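Local coordinates for calcium-dependent protein kinase, putative (Plasmodium falciparum, PDB 3MSE), which probably phosphorylates serine and threonine residues of proteins in response to calcium, and is represented here by its calcium-binding C-terminal EF-hand domain, at the interface of chains A and B. Numbering follows the deposited sequence. Chains: chain A/B, Calcium-dependent protein kinase, putative.

Two copies of a calcium-binding EF-hand domain meet about a two-fold axis, and the four patches show how a long helix can organise such a pairing. Helix 18-48 contributes to contacts 1, 3 and 4, while helix 92-99 serves contacts 3 and 4. These last two share A:Trp102 and B:Ala28, their C-alpha centres lying about 6 Å apart. Contact 1, near the axis, is about 14 Å from contact 4 and includes the symmetry twin of its leucine-tryptophan pair. Contact 2 lies at the periphery, about 32 Å from contact 1. Whether the full-length kinase pairs in this way cannot be settled from the structure alone.

Contact 1: the interface of chains A and B. Residues chain A 31, 109, 180; chain B 102, 105, 109.
With chi1 at -162°, B:Ile105 points CG1 away from its own backbone N and towards A:Phe109, while its other branch, CG2, turns to A:Phe180. One forked side chain thus joins two phenylalanines of the partner in this dimer contact between EF-hand domains. CG1 packs 3.7 Å from A:Phe109 CD1, the two side chains crossing at about a right angle, and the terminal methyl CD1 lies above the rim of the same phenyl ring. On the second branch, CG2 reaches to 3.7 Å from A:Phe180 CE2.

A:Phe180 is the C-terminal residue, and its ring receives B:Trp102 as well: the methylene CB stands over the phenyl face, 3.9 Å from the centroid and displaced towards the rim, a CH-pi contact. The indole of B:Trp102 continues in another direction. Its benzo carbon CH2 meets A:Leu31 CD1 at 3.6 Å, the leucine on helix 18-48 approaching from the opposite direction.

Near the two-fold axis the same residue of each chain comes together. A:Phe109 CE1 lies 3.8 Å from B:Phe109 CE1, and the two side chains meet obliquely, rim to rim. Both residues begin helix 109-117.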
ATOM      1  N   LEU A  31      -5.692   1.365  -2.765  1.00 48.74           N
ATOM      2  CA  LEU A  31      -4.872   0.186  -3.099  1.00 49.27           C
ATOM      3  C   LEU A  31      -4.839  -0.043  -4.601  1.00 49.41           C
ATOM      4  O   LEU A  31      -3.821  -0.448  -5.167  1.00 49.60           O
ATOM      5  CB  LEU A  31      -5.408  -1.093  -2.430  1.00 49.61           C
ATOM      6  CG  LEU A  31      -4.836  -1.571  -1.093  1.00 50.61           C
ATOM      7  CD1 LEU A  31      -5.359  -2.949  -0.799  1.00 52.65           C
ATOM      8  CD2 LEU A  31      -3.324  -1.617  -1.109  1.00 51.51           C
ATOM      9  N   PHE A 109      -3.185   4.603   5.093  1.00 57.22           N
ATOM     10  CA  PHE A 109      -4.488   4.286   4.481  1.00 55.67           C
ATOM     11  C   PHE A 109      -5.673   4.825   5.260  1.00 54.35           C
ATOM     12  O   PHE A 109      -6.637   5.320   4.673  1.00 53.93           O
ATOM     13  CB  PHE A 109      -4.655   2.782   4.341  1.00 55.85           C
ATOM     14  CG  PHE A 109      -3.836   2.187   3.251  1.00 56.39           C
ATOM     15  CD1 PHE A 109      -2.544   1.728   3.508  1.00 56.90           C
ATOM     16  CD2 PHE A 109      -4.352   2.080   1.963  1.00 56.43           C
ATOM     17  CE1 PHE A 109      -1.775   1.160   2.494  1.00 57.55           C
ATOM     18  CE2 PHE A 109      -3.600   1.522   0.946  1.00 57.40           C
ATOM     19  CZ  PHE A 109      -2.304   1.056   1.209  1.00 57.79           C
ATOM     20  N   PHE A 180     -10.787  -5.282  12.224  1.00 47.95           N
ATOM     21  CA  PHE A 180      -9.903  -6.114  11.418  1.00 48.78           C
ATOM     22  C   PHE A 180      -9.613  -7.440  12.137  1.00 49.50           C
ATOM     23  O   PHE A 180      -8.773  -8.219  11.696  1.00 49.94           O
ATOM     24  CB  PHE A 180      -8.583  -5.390  11.104  1.00 48.76           C
ATOM     25  CG  PHE A 180      -8.743  -4.086  10.357  1.00 48.12           C
ATOM     26  CD1 PHE A 180      -9.825  -3.866   9.504  1.00 47.21           C
ATOM     27  CD2 PHE A 180      -7.782  -3.087  10.484  1.00 47.18           C
ATOM     28  CE1 PHE A 180      -9.957  -2.650   8.811  1.00 47.33           C
ATOM     29  CE2 PHE A 180      -7.902  -1.870   9.782  1.00 47.24           C
ATOM     30  CZ  PHE A 180      -8.991  -1.655   8.952  1.00 46.16           C
ATOM     31  OXT PHE A 180     -10.205  -7.775  13.175  1.00 50.18           O
TER
ATOM     32  N   TRP B 102      -7.289  -6.804   5.619  1.00 41.85           N
ATOM     33  CA  TRP B 102      -6.999  -5.450   6.079  1.00 43.54           C
ATOM     34  C   TRP B 102      -6.180  -5.397   7.372  1.00 45.89           C
ATOM     35  O   TRP B 102      -5.591  -4.367   7.689  1.00 45.72           O
ATOM     36  CB  TRP B 102      -8.299  -4.630   6.164  1.00 43.45           C
ATOM     37  CG  TRP B 102      -8.857  -4.385   4.781  1.00 41.50           C
ATOM     38  CD1 TRP B 102      -9.872  -5.064   4.171  1.00 40.05           C
ATOM     39  CD2 TRP B 102      -8.365  -3.451   3.819  1.00 40.93           C
ATOM     40  NE1 TRP B 102     -10.058  -4.598   2.888  1.00 40.20           N
ATOM     41  CE2 TRP B 102      -9.142  -3.603   2.651  1.00 41.34           C
ATOM     42  CE3 TRP B 102      -7.344  -2.491   3.832  1.00 41.91           C
ATOM     43  CZ2 TRP B 102      -8.933  -2.821   1.506  1.00 42.38           C
ATOM     44  CZ3 TRP B 102      -7.137  -1.718   2.695  1.00 41.08           C
ATOM     45  CH2 TRP B 102      -7.933  -1.880   1.556  1.00 40.85           C
ATOM     46  N   ILE B 105      -2.915  -3.032   8.451  1.00 55.59           N
ATOM     47  CA  ILE B 105      -2.781  -2.081   7.334  1.00 55.73           C
ATOM     48  C   ILE B 105      -2.243  -0.731   7.817  1.00 55.75           C
ATOM     49  O   ILE B 105      -2.603  -0.273   8.902  1.00 55.86           O
ATOM     50  CB  ILE B 105      -4.144  -1.882   6.552  1.00 55.89           C
ATOM     51  CG1 ILE B 105      -3.923  -1.271   5.158  1.00 56.07           C
ATOM     52  CG2 ILE B 105      -5.169  -1.057   7.365  1.00 55.06           C
ATOM     53  CD1 ILE B 105      -3.462  -2.260   4.096  1.00 55.70           C
ATOM     54  N   PHE B 109       3.626   2.002   6.333  1.00 57.22           N
ATOM     55  CA  PHE B 109       4.881   1.587   5.679  1.00 55.67           C
ATOM     56  C   PHE B 109       6.126   1.953   6.464  1.00 54.35           C
ATOM     57  O   PHE B 109       7.070   1.165   6.545  1.00 53.93           O
ATOM     58  CB  PHE B 109       4.989   2.212   4.298  1.00 55.85           C
ATOM     59  CG  PHE B 109       4.088   1.593   3.288  1.00 56.39           C
ATOM     60  CD1 PHE B 109       2.799   2.088   3.094  1.00 56.90           C
ATOM     61  CD2 PHE B 109       4.525   0.514   2.525  1.00 56.43           C
ATOM     62  CE1 PHE B 109       1.954   1.520   2.142  1.00 57.55           C
ATOM     63  CE2 PHE B 109       3.697  -0.062   1.580  1.00 57.40           C
ATOM     64  CZ  PHE B 109       2.404   0.442   1.382  1.00 57.79           C
TER

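Contact 2: the interface of chains A and B. Residues chain A 70, 74; chain B 11, 14.
A small mixed patch of charge and hydrocarbon, at the periphery of the two-fold interface, ties the N-terminal helix of one EF-hand domain to its partner in the deposited dimer. B:Lys11, on helix 4-13, faces A:Asp74 near the beginning of helix 72-82, and the two form a salt bridge. It is a long one: the ammonium NZ of B:Lys11 is 3.8 Å from the carboxylate oxygen OD2 of A:Asp74, a separation that points to a loose charge pairing, not a close grip.

The lysine chain runs nearly extended through chi2 and chi3, then bends at its end (chi4 -97°), and this last turn swings NZ towards the carboxylate. Just before the bend, its methylene CE rests 3.9 Å from the terminal methyl CD1 of A:Ile70, which lies in the loop leading to helix 72-82.

B:Met14 attends the other carboxylate oxygen. Its methyl CE comes to 3.5 Å from OD1 of A:Asp74, and the sulfur SD is 3.8 Å from the backbone O of the same residue. Although chi1 (85°) places CG between the backbone N and the carbonyl carbon, the chain is straight beyond that point, carrying the thioether across to the aspartate. The positive end of helix 72-82 and the nearby ammonium would both tend to favour a charged carboxylate at A:Asp74.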
ATOM      1  N   ILE A  70      17.886  10.761 -20.968  1.00 32.61           N
ATOM      2  CA  ILE A  70      18.692  10.923 -19.758  1.00 31.91           C
ATOM      3  C   ILE A  70      20.164  10.924 -20.167  1.00 31.53           C
ATOM      4  O   ILE A  70      20.575  10.100 -20.972  1.00 31.37           O
ATOM      5  CB  ILE A  70      18.416   9.792 -18.723  1.00 32.14           C
ATOM      6  CG1 ILE A  70      16.902   9.570 -18.569  1.00 31.74           C
ATOM      7  CG2 ILE A  70      19.136  10.076 -17.389  1.00 30.57           C
ATOM      8  CD1 ILE A  70      16.103  10.812 -18.142  1.00 32.03           C
ATOM      9  N   ASP A  74      23.804  11.438 -15.498  1.00 32.99           N
ATOM     10  CA  ASP A  74      22.642  11.088 -14.702  1.00 32.85           C
ATOM     11  C   ASP A  74      22.408   9.567 -14.661  1.00 32.19           C
ATOM     12  O   ASP A  74      22.144   9.003 -13.588  1.00 31.14           O
ATOM     13  CB  ASP A  74      21.403  11.846 -15.172  1.00 32.75           C
ATOM     14  CG  ASP A  74      21.460  13.344 -14.810  1.00 34.94           C
ATOM     15  OD1 ASP A  74      22.187  13.731 -13.863  1.00 35.89           O
ATOM     16  OD2 ASP A  74      20.754  14.129 -15.473  1.00 37.57           O
TER
ATOM     17  N   LYS B  11      15.593  10.311 -10.779  1.00 32.61           N
ATOM     18  CA  LYS B  11      16.508  11.448 -10.592  1.00 33.04           C
ATOM     19  C   LYS B  11      16.512  11.967  -9.181  1.00 32.77           C
ATOM     20  O   LYS B  11      17.531  12.454  -8.696  1.00 33.74           O
ATOM     21  CB  LYS B  11      16.176  12.586 -11.555  1.00 33.46           C
ATOM     22  CG  LYS B  11      16.617  12.347 -12.987  1.00 36.05           C
ATOM     23  CD  LYS B  11      15.723  13.197 -13.920  1.00 41.78           C
ATOM     24  CE  LYS B  11      16.364  13.490 -15.254  1.00 45.40           C
ATOM     25  NZ  LYS B  11      17.025  14.851 -15.245  1.00 50.36           N
ATOM     26  N   MET B  14      18.428   9.112  -6.979  1.00 32.09           N
ATOM     27  CA  MET B  14      19.888   9.123  -7.141  1.00 31.54           C
ATOM     28  C   MET B  14      20.593  10.118  -6.215  1.00 31.95           C
ATOM     29  O   MET B  14      21.774   9.975  -5.959  1.00 32.95           O
ATOM     30  CB  MET B  14      20.268   9.374  -8.613  1.00 31.82           C
ATOM     31  CG  MET B  14      20.340  10.880  -9.031  1.00 30.97           C
ATOM     32  SD  MET B  14      20.501  11.100 -10.822  1.00 35.23           S
ATOM     33  CE  MET B  14      20.487  12.902 -10.910  1.00 33.40           C
TER

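Contact 3: the interface of chains A and B. Residues chain A 93, 97-98, 102; chain B 13, 24-25, 28.
From CB outwards, A:Trp102 carries its indole past B:Ile24, joining the EF-hand domain of chain A to helix 18-48 of its partner. At the root of the ring, CG lies 4.0 Å from the B:Ile24 methyl CD1, which sits above one face towards the rim. Next, NE1 of A:Trp102 lies 3.3 Å from the other B:Ile24 methyl, CG2, and CE2 is 3.6 Å from it; the two side chains run antiparallel alongside one another. At the far corner, the benzo carbon CH2 comes to 3.8 Å from B:Ala28 CA.

The indole nitrogen turns back to its own chain. NE1 of A:Trp102 donates a hydrogen bond to the backbone O of A:Ala97, 3.1 Å long and nearly straight (162° at H), with the oxygen in the ring plane. This bond would help to hold the indole's rotation, and with it the surface offered to B:Ile24.

Beside it, helix 92-99 exposes bare backbone to B:Tyr13. A:Gly98 CA stands over the middle of the phenol ring, 3.5 Å from its centroid, a CH-pi contact. Chi1 (-172°) sends the ring away from its backbone N towards A:Gly98, and chi2 (78°) turns its face to CA. To one side, A:Ala97 CB packs 3.6 Å from the B:Asn25 amide nitrogen ND2.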
ATOM      1  N   THR A  93      12.709  -5.577  -6.935  1.00 37.41           N
ATOM      2  CA  THR A  93      12.480  -4.757  -5.749  1.00 37.19           C
ATOM      3  C   THR A  93      13.346  -3.490  -5.756  1.00 35.65           C
ATOM      4  O   THR A  93      12.879  -2.418  -5.411  1.00 34.89           O
ATOM      5  CB  THR A  93      12.700  -5.598  -4.454  1.00 37.00           C
ATOM      6  OG1 THR A  93      11.708  -6.626  -4.438  1.00 40.00           O
ATOM      7  CG2 THR A  93      12.526  -4.742  -3.204  1.00 37.39           C
ATOM      8  N   ALA A  97      11.970   0.357  -6.074  1.00 33.32           N
ATOM      9  CA  ALA A  97      12.307   1.328  -5.046  1.00 33.99           C
ATOM     10  C   ALA A  97      12.690   2.706  -5.639  1.00 34.10           C
ATOM     11  O   ALA A  97      12.352   3.730  -5.081  1.00 34.27           O
ATOM     12  CB  ALA A  97      13.439   0.804  -4.185  1.00 33.79           C
ATOM     13  N   GLY A  98      13.392   2.707  -6.763  1.00 34.12           N
ATOM     14  CA  GLY A  98      13.840   3.953  -7.383  1.00 34.87           C
ATOM     15  C   GLY A  98      12.819   4.580  -8.310  1.00 35.15           C
ATOM     16  O   GLY A  98      12.950   5.762  -8.637  1.00 35.81           O
ATOM     17  N   TRP A 102       7.370   8.020  -3.517  1.00 41.85           N
ATOM     18  CA  TRP A 102       7.153   7.750  -2.099  1.00 43.54           C
ATOM     19  C   TRP A 102       6.412   8.871  -1.362  1.00 45.89           C
ATOM     20  O   TRP A 102       5.877   8.650  -0.279  1.00 45.72           O
ATOM     21  CB  TRP A 102       8.482   7.371  -1.421  1.00 43.45           C
ATOM     22  CG  TRP A 102       8.967   6.033  -1.930  1.00 41.50           C
ATOM     23  CD1 TRP A 102       9.922   5.811  -2.879  1.00 40.05           C
ATOM     24  CD2 TRP A 102       8.452   4.750  -1.572  1.00 40.93           C
ATOM     25  NE1 TRP A 102      10.049   4.460  -3.125  1.00 40.20           N
ATOM     26  CE2 TRP A 102       9.154   3.789  -2.329  1.00 41.34           C
ATOM     27  CE3 TRP A 102       7.466   4.316  -0.675  1.00 41.91           C
ATOM     28  CZ2 TRP A 102       8.905   2.414  -2.209  1.00 42.38           C
ATOM     29  CZ3 TRP A 102       7.219   2.953  -0.560  1.00 41.08           C
ATOM     30  CH2 TRP A 102       7.943   2.021  -1.313  1.00 40.85           C
TER
ATOM     31  N   TYR B  13      15.747   9.913  -6.577  1.00 32.93           N
ATOM     32  CA  TYR B  13      16.308   8.769  -5.832  1.00 32.30           C
ATOM     33  C   TYR B  13      17.836   8.802  -5.820  1.00 31.97           C
ATOM     34  O   TYR B  13      18.463   8.586  -4.776  1.00 31.64           O
ATOM     35  CB  TYR B  13      15.808   7.479  -6.485  1.00 32.21           C
ATOM     36  CG  TYR B  13      16.109   6.179  -5.752  1.00 32.49           C
ATOM     37  CD1 TYR B  13      15.355   5.785  -4.642  1.00 32.94           C
ATOM     38  CD2 TYR B  13      17.077   5.309  -6.226  1.00 31.87           C
ATOM     39  CE1 TYR B  13      15.593   4.565  -4.003  1.00 31.58           C
ATOM     40  CE2 TYR B  13      17.332   4.093  -5.587  1.00 33.69           C
ATOM     41  CZ  TYR B  13      16.569   3.730  -4.481  1.00 33.33           C
ATOM     42  OH  TYR B  13      16.826   2.534  -3.849  1.00 35.83           O
ATOM     43  N   ILE B  24      14.304   2.699   1.953  1.00 32.97           N
ATOM     44  CA  ILE B  24      13.278   2.687   0.902  1.00 31.51           C
ATOM     45  C   ILE B  24      13.045   1.261   0.374  1.00 31.39           C
ATOM     46  O   ILE B  24      11.905   0.882   0.119  1.00 31.07           O
ATOM     47  CB  ILE B  24      13.627   3.640  -0.324  1.00 31.90           C
ATOM     48  CG1 ILE B  24      13.682   5.127   0.078  1.00 30.47           C
ATOM     49  CG2 ILE B  24      12.655   3.412  -1.453  1.00 29.43           C
ATOM     50  CD1 ILE B  24      12.310   5.796   0.306  1.00 35.06           C
ATOM     51  N   ASN B  25      14.116   0.486   0.185  1.00 31.15           N
ATOM     52  CA  ASN B  25      13.973  -0.921  -0.280  1.00 32.08           C
ATOM     53  C   ASN B  25      13.154  -1.846   0.652  1.00 32.52           C
ATOM     54  O   ASN B  25      12.429  -2.722   0.173  1.00 32.35           O
ATOM     55  CB  ASN B  25      15.335  -1.560  -0.583  1.00 31.79           C
ATOM     56  CG  ASN B  25      15.767  -1.344  -2.020  1.00 32.45           C
ATOM     57  OD1 ASN B  25      15.614  -2.228  -2.857  1.00 32.20           O
ATOM     58  ND2 ASN B  25      16.307  -0.153  -2.314  1.00 31.03           N
ATOM     59  N   ALA B  28       9.777  -0.961  -0.137  1.00 40.32           N
ATOM     60  CA  ALA B  28       9.515  -1.473  -1.478  1.00 41.23           C
ATOM     61  C   ALA B  28       9.162  -2.953  -1.442  1.00 42.31           C
ATOM     62  O   ALA B  28       8.319  -3.419  -2.218  1.00 41.82           O
ATOM     63  CB  ALA B  28      10.704  -1.249  -2.380  1.00 40.68           C
TER

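Contact 4: the interface of chains A and B. Residues chain A 34, 38, 96, 100, 102; chain B 27-28, 31.
The backbone O of B:Leu31 meets A:Ile38 CD1 at 3.8 Å, a van der Waals contact of a polar atom with a methyl, in a largely apolar patch. The leucine side chain beside it is the knob, and its two methyls divide the work. CD1 points onto the face of the A:Tyr100 phenol, 3.6 Å from the ring centroid and over its centre, in a CH-pi contact. The tyrosine takes this station with chi1 at -173°, and its own ring carbon CD2 stands over the indole face of A:Trp102, bracing the two aromatic groups that flank the methyl.

The other methyl, CD2 of B:Leu31, turns to helix 18-48 of chain A, where it meets A:Ile34 CG2 at 3.7 Å. That isoleucine crosses the leucine at about a right angle. A:Met96 also faces B:Leu31, but its terminal methyl is modelled implausibly close, so its exact placement is doubtful.

One turn back on the partner helix, B:Met27 CB lies 3.8 Å from A:Trp102 CZ3, the side chains passing in opposite directions. The knob thus projects from helix 18-48 of one chain into a socket built from the equivalent helix, helix 92-99 and the stretch just after it in the other, beside the crossing of the two long helices.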
ATOM      1  N   ILE A  34      -2.392   2.685  -6.035  1.00 49.20           N
ATOM      2  CA  ILE A  34      -1.059   2.175  -5.766  1.00 49.29           C
ATOM      3  C   ILE A  34      -0.686   1.038  -6.712  1.00 49.67           C
ATOM      4  O   ILE A  34       0.383   1.062  -7.332  1.00 49.94           O
ATOM      5  CB  ILE A  34      -0.945   1.751  -4.282  1.00 49.37           C
ATOM      6  CG1 ILE A  34      -0.963   3.004  -3.399  1.00 48.76           C
ATOM      7  CG2 ILE A  34       0.304   0.905  -4.046  1.00 49.87           C
ATOM      8  CD1 ILE A  34      -1.151   2.758  -1.913  1.00 50.35           C
ATOM      9  N   ILE A  38       2.320   0.394  -9.566  1.00 48.77           N
ATOM     10  CA  ILE A  38       3.169  -0.795  -9.544  1.00 48.39           C
ATOM     11  C   ILE A  38       3.070  -1.601 -10.839  1.00 48.67           C
ATOM     12  O   ILE A  38       4.073  -2.142 -11.318  1.00 49.04           O
ATOM     13  CB  ILE A  38       2.880  -1.694  -8.325  1.00 48.74           C
ATOM     14  CG1 ILE A  38       3.198  -0.943  -7.034  1.00 48.52           C
ATOM     15  CG2 ILE A  38       3.691  -2.990  -8.398  1.00 47.47           C
ATOM     16  CD1 ILE A  38       2.788  -1.687  -5.790  1.00 50.39           C
ATOM     17  N   MET A  96      12.115  -1.046  -8.465  1.00 34.01           N
ATOM     18  CA  MET A  96      10.869  -0.459  -8.098  1.00 35.04           C
ATOM     19  C   MET A  96      11.008   0.575  -6.963  1.00 34.30           C
ATOM     20  O   MET A  96      10.278   1.584  -6.926  1.00 34.12           O
ATOM     21  CB  MET A  96       9.880  -1.595  -7.829  1.00 36.67           C
ATOM     22  CG  MET A  96       9.368  -1.664  -6.478  1.00 42.23           C
ATOM     23  SD  MET A  96       7.816  -0.868  -6.712  1.00 53.67           S
ATOM     24  CE  MET A  96       7.627  -0.277  -5.041  1.00 50.67           C
ATOM     25  N   TYR A 100       9.287   4.343  -7.773  1.00 37.14           N
ATOM     26  CA  TYR A 100       8.012   4.631  -7.112  1.00 38.18           C
ATOM     27  C   TYR A 100       8.034   5.981  -6.424  1.00 39.01           C
ATOM     28  O   TYR A 100       9.012   6.325  -5.769  1.00 39.17           O
ATOM     29  CB  TYR A 100       7.672   3.522  -6.096  1.00 38.27           C
ATOM     30  CG  TYR A 100       6.294   3.633  -5.489  1.00 37.68           C
ATOM     31  CD1 TYR A 100       5.162   3.177  -6.176  1.00 39.47           C
ATOM     32  CD2 TYR A 100       6.118   4.186  -4.226  1.00 37.47           C
ATOM     33  CE1 TYR A 100       3.873   3.291  -5.603  1.00 40.49           C
ATOM     34  CE2 TYR A 100       4.848   4.299  -3.650  1.00 37.38           C
ATOM     35  CZ  TYR A 100       3.744   3.852  -4.338  1.00 39.95           C
ATOM     36  OH  TYR A 100       2.503   3.976  -3.756  1.00 44.45           O
ATOM     37  N   TRP A 102       7.370   8.020  -3.517  1.00 41.85           N
ATOM     38  CA  TRP A 102       7.153   7.750  -2.099  1.00 43.54           C
ATOM     39  C   TRP A 102       6.412   8.871  -1.362  1.00 45.89           C
ATOM     40  O   TRP A 102       5.877   8.650  -0.279  1.00 45.72           O
ATOM     41  CB  TRP A 102       8.482   7.371  -1.421  1.00 43.45           C
ATOM     42  CG  TRP A 102       8.967   6.033  -1.930  1.00 41.50           C
ATOM     43  CD1 TRP A 102       9.922   5.811  -2.879  1.00 40.05           C
ATOM     44  CD2 TRP A 102       8.452   4.750  -1.572  1.00 40.93           C
ATOM     45  NE1 TRP A 102      10.049   4.460  -3.125  1.00 40.20           N
ATOM     46  CE2 TRP A 102       9.154   3.789  -2.329  1.00 41.34           C
ATOM     47  CE3 TRP A 102       7.466   4.316  -0.675  1.00 41.91           C
ATOM     48  CZ2 TRP A 102       8.905   2.414  -2.209  1.00 42.38           C
ATOM     49  CZ3 TRP A 102       7.219   2.953  -0.560  1.00 41.08           C
ATOM     50  CH2 TRP A 102       7.943   2.021  -1.313  1.00 40.85           C
TER
ATOM     51  N   MET B  27      10.603  -0.767   2.520  1.00 38.67           N
ATOM     52  CA  MET B  27       9.239  -0.388   2.160  1.00 39.34           C
ATOM     53  C   MET B  27       8.827  -0.932   0.797  1.00 39.87           C
ATOM     54  O   MET B  27       7.670  -1.329   0.596  1.00 39.64           O
ATOM     55  CB  MET B  27       9.091   1.127   2.205  1.00 39.95           C
ATOM     56  CG  MET B  27       9.145   1.687   3.604  1.00 40.55           C
ATOM     57  SD  MET B  27       8.697   3.437   3.605  1.00 48.88           S
ATOM     58  CE  MET B  27      10.234   4.148   3.055  1.00 42.82           C
ATOM     59  N   ALA B  28       9.777  -0.961  -0.137  1.00 40.32           N
ATOM     60  CA  ALA B  28       9.515  -1.473  -1.478  1.00 41.23           C
ATOM     61  C   ALA B  28       9.162  -2.953  -1.442  1.00 42.31           C
ATOM     62  O   ALA B  28       8.319  -3.419  -2.218  1.00 41.82           O
ATOM     63  CB  ALA B  28      10.704  -1.249  -2.380  1.00 40.68           C
ATOM     64  N   LEU B  31       5.565  -3.265  -0.523  1.00 48.74           N
ATOM     65  CA  LEU B  31       4.689  -2.939  -1.662  1.00 49.27           C
ATOM     66  C   LEU B  31       4.560  -4.123  -2.605  1.00 49.41           C
ATOM     67  O   LEU B  31       3.499  -4.376  -3.179  1.00 49.60           O
ATOM     68  CB  LEU B  31       5.219  -1.738  -2.467  1.00 49.61           C
ATOM     69  CG  LEU B  31       4.710  -0.323  -2.183  1.00 50.61           C
ATOM     70  CD1 LEU B  31       5.202   0.603  -3.260  1.00 52.65           C
ATOM     71  CD2 LEU B  31       3.198  -0.263  -2.143  1.00 51.51           C
TER